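Local coordinates for vascular endothelial growth factor homolog (Orf virus, PDB 2GNN), which acts as a secreted, disulfide-linked dimeric growth factor of the PDGF/VEGF family that induces proliferation of endothelial cells, at residues 68-73 / 92-97. Residues are numbered along the deposited sequence; the frame is centred on the assembly and turned at random.
Sequences EEVNVT and FVEHKK. Unlike the reference sequence in segment 68-73: Thr73 (reference Ser). With NAG (2-acetamido-2-deoxy-beta-D-glucopyranose), chain M.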
loop_
_atom_site.group_PDB
_atom_site.type_symbol
_atom_site.label_atom_id
_atom_site.label_comp_id
_atom_site.label_asym_id
_atom_site.label_seq_id
_atom_site.Cartn_x
_atom_site.Cartn_y
_atom_site.Cartn_z
ATOM N N GLU B 68 -13.733 10.955 -5.425
ATOM C CA GLU B 68 -14.137 10.261 -6.644
ATOM C C GLU B 68 -13.714 8.805 -6.549
ATOM O O GLU B 68 -12.552 8.496 -6.259
ATOM C CB GLU B 68 -13.518 10.920 -7.877
ATOM C CG GLU B 68 -14.186 10.556 -9.194
ATOM C CD GLU B 68 -13.466 11.140 -10.403
ATOM O OE1 GLU B 68 -13.278 12.380 -10.469
ATOM O OE2 GLU B 68 -13.097 10.347 -11.297
ATOM N N GLU B 69 -14.669 7.914 -6.778
ATOM C CA GLU B 69 -14.452 6.484 -6.655
ATOM C C GLU B 69 -14.809 5.802 -7.966
ATOM O O GLU B 69 -15.374 6.425 -8.850
ATOM C CB GLU B 69 -15.297 5.919 -5.514
ATOM C CG GLU B 69 -15.124 6.648 -4.185
ATOM C CD GLU B 69 -15.814 5.944 -3.029
ATOM O OE1 GLU B 69 -16.829 5.235 -3.252
ATOM O OE2 GLU B 69 -15.336 6.102 -1.884
ATOM N N VAL B 70 -14.459 4.529 -8.099
ATOM C CA VAL B 70 -14.868 3.741 -9.259
ATOM C C VAL B 70 -14.936 2.273 -8.854
ATOM O O VAL B 70 -14.202 1.827 -7.969
ATOM C CB VAL B 70 -13.939 3.985 -10.492
ATOM C CG1 VAL B 70 -12.606 3.273 -10.334
ATOM C CG2 VAL B 70 -14.619 3.570 -11.788
ATOM N N ASN B 71 -15.852 1.531 -9.462
ATOM C CA ASN B 71 -15.945 0.103 -9.205
ATOM C C ASN B 71 -15.166 -0.631 -10.287
ATOM O O ASN B 71 -15.305 -0.326 -11.482
ATOM C CB ASN B 71 -17.400 -0.376 -9.161
ATOM C CG ASN B 71 -18.313 0.569 -8.391
ATOM O OD1 ASN B 71 -18.186 0.704 -7.167
ATOM N ND2 ASN B 71 -19.245 1.235 -9.126
ATOM N N VAL B 72 -14.320 -1.571 -9.860
ATOM C CA VAL B 72 -13.547 -2.393 -10.787
ATOM C C VAL B 72 -13.764 -3.859 -10.474
ATOM O O VAL B 72 -13.803 -4.251 -9.308
ATOM C CB VAL B 72 -12.031 -2.064 -10.763
ATOM C CG1 VAL B 72 -11.779 -0.623 -11.166
ATOM C CG2 VAL B 72 -11.457 -2.320 -9.414
ATOM N N THR B 73 -13.917 -4.654 -11.529
ATOM C CA THR B 73 -14.137 -6.098 -11.419
ATOM C C THR B 73 -12.795 -6.828 -11.544
ATOM O O THR B 73 -12.048 -6.592 -12.490
ATOM C CB THR B 73 -15.116 -6.592 -12.524
ATOM O OG1 THR B 73 -16.328 -5.832 -12.473
ATOM C CG2 THR B 73 -15.454 -8.060 -12.363
ATOM N N PHE B 92 -14.690 -4.203 -6.715
ATOM C CA PHE B 92 -13.908 -3.514 -5.684
ATOM C C PHE B 92 -13.980 -2.012 -5.896
ATOM O O PHE B 92 -14.063 -1.532 -7.025
ATOM C CB PHE B 92 -12.433 -3.962 -5.716
ATOM C CG PHE B 92 -12.245 -5.440 -5.524
ATOM C CD1 PHE B 92 -12.386 -6.320 -6.597
ATOM C CD2 PHE B 92 -11.958 -5.953 -4.276
ATOM C CE1 PHE B 92 -12.248 -7.689 -6.415
ATOM C CE2 PHE B 92 -11.816 -7.325 -4.088
ATOM C CZ PHE B 92 -11.952 -8.188 -5.172
ATOM N N VAL B 93 -13.950 -1.269 -4.802
ATOM C CA VAL B 93 -13.960 0.178 -4.879
ATOM C C VAL B 93 -12.516 0.687 -4.960
ATOM O O VAL B 93 -11.702 0.350 -4.106
ATOM C CB VAL B 93 -14.705 0.789 -3.662
ATOM C CG1 VAL B 93 -14.713 2.305 -3.735
ATOM C CG2 VAL B 93 -16.145 0.257 -3.600
ATOM N N GLU B 94 -12.207 1.470 -5.995
ATOM C CA GLU B 94 -10.913 2.164 -6.112
ATOM C C GLU B 94 -11.153 3.660 -5.993
ATOM O O GLU B 94 -12.179 4.154 -6.444
ATOM C CB GLU B 94 -10.270 1.929 -7.481
ATOM C CG GLU B 94 -10.243 0.501 -7.962
ATOM C CD GLU B 94 -8.926 -0.197 -7.706
ATOM O OE1 GLU B 94 -7.891 0.468 -7.517
ATOM O OE2 GLU B 94 -8.924 -1.434 -7.714
ATOM N N HIS B 95 -10.198 4.387 -5.430
ATOM C CA HIS B 95 -10.295 5.830 -5.375
ATOM C C HIS B 95 -9.575 6.454 -6.565
ATOM O O HIS B 95 -8.430 6.095 -6.867
ATOM C CB HIS B 95 -9.730 6.356 -4.060
ATOM C CG HIS B 95 -10.427 5.820 -2.851
ATOM N ND1 HIS B 95 -9.848 5.807 -1.599
ATOM C CD2 HIS B 95 -11.650 5.260 -2.705
ATOM C CE1 HIS B 95 -10.686 5.268 -0.734
ATOM N NE2 HIS B 95 -11.792 4.937 -1.378
ATOM N N LYS B 96 -10.253 7.384 -7.239
ATOM C CA LYS B 96 -9.700 8.079 -8.408
ATOM C C LYS B 96 -9.285 9.522 -8.133
ATOM O O LYS B 96 -8.498 10.099 -8.886
ATOM C CB LYS B 96 -10.686 8.048 -9.577
ATOM C CG LYS B 96 -10.486 6.882 -10.532
ATOM C CD LYS B 96 -11.103 7.206 -11.891
ATOM C CE LYS B 96 -10.912 6.065 -12.884
ATOM N NZ LYS B 96 -11.626 6.339 -14.166
ATOM N N LYS B 97 -9.830 10.110 -7.076
ATOM C CA LYS B 97 -9.456 11.463 -6.661
ATOM C C LYS B 97 -9.603 11.587 -5.160
ATOM O O LYS B 97 -10.432 10.903 -4.554
ATOM C CB LYS B 97 -10.307 12.519 -7.359
ATOM C CG LYS B 97 -9.562 13.325 -8.404
ATOM C CD LYS B 97 -10.214 14.683 -8.612
ATOM C CE LYS B 97 -9.171 15.726 -9.004
ATOM N NZ LYS B 97 -9.794 16.982 -9.513
HETATM C C1 NAG M . -20.349 1.877 -8.423
HETATM C C2 NAG M . -20.617 3.387 -8.267
HETATM C C3 NAG M . -21.602 3.617 -7.114
HETATM C C4 NAG M . -22.911 2.880 -7.410
HETATM C C5 NAG M . -22.613 1.408 -7.726
HETATM C C6 NAG M . -23.889 0.689 -8.155
HETATM C C7 NAG M . -19.105 5.198 -8.896
HETATM C C8 NAG M . -19.040 6.551 -8.246
HETATM N N2 NAG M . -19.400 4.172 -8.095
HETATM O O3 NAG M . -21.830 4.994 -6.881
HETATM O O4 NAG M . -23.796 2.983 -6.311
HETATM O O5 NAG M . -21.607 1.276 -8.732
HETATM O O6 NAG M . -24.196 -0.325 -7.231
HETATM O O7 NAG M . -18.887 5.074 -10.107
#
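Torsions bring Glu94 and Val72 together: Glu94 CG stands anti to its carbonyl carbon and the chain then bends at chi2 (-98°), which places CD, while Val72 CG1 is anti to its carbonyl carbon and CG2 falls between the backbone N and the carbonyl carbon. The two side chains cross at about a right angle, and CG2 of Val72 lies 3.4 Å from Glu94 CG and 3.2 Å from Glu94 OE2. They sit on the antiparallel beta hairpin formed by strands 62-79 and 85-102, part of the cystine-knot fold of the PDGF/VEGF family. Glu94 is buried, and its other oxygen, OE1, accepts a hydrogen bond from Met51 N on strand 47-54. Val70 and Val72 each exchange a pair of backbone bonds with the facing strand, Val70 with Glu94 and Val72 with Phe92; the straightest runs from Glu94 N to Val70 O (2.8 Å, 176° at the hydrogen).

Val70, Val72, Phe92 and Glu94 line one face; Glu69, Asn71, Val93 and His95 occupy the other. The Glu69 carboxylate lies beside the His95 ring, planes 13° apart, OE2 3.8 Å from His95 NE2 without a hydrogen bond; ND1 is hydrogen-bonded to Cys53 N, and NE2 to a glycerol, probably from the crystallisation liquor. Asn71 carries an N-linked sugar, its ND2 bonded to C1 of the N-acetylglucosamine. Thr73 pairs in parallel with a strand of the second subunit, carrying the sheet across the dimer interface.

Lys96 is the extra residue of a beta bulge between the pairs Glu68-Lys97 and Glu69-His95, where Glu68 O accepts from both Lys96 N (2.7 Å) and Lys97 N (3.3 Å), the two donors approaching from the same face of its carbonyl plane.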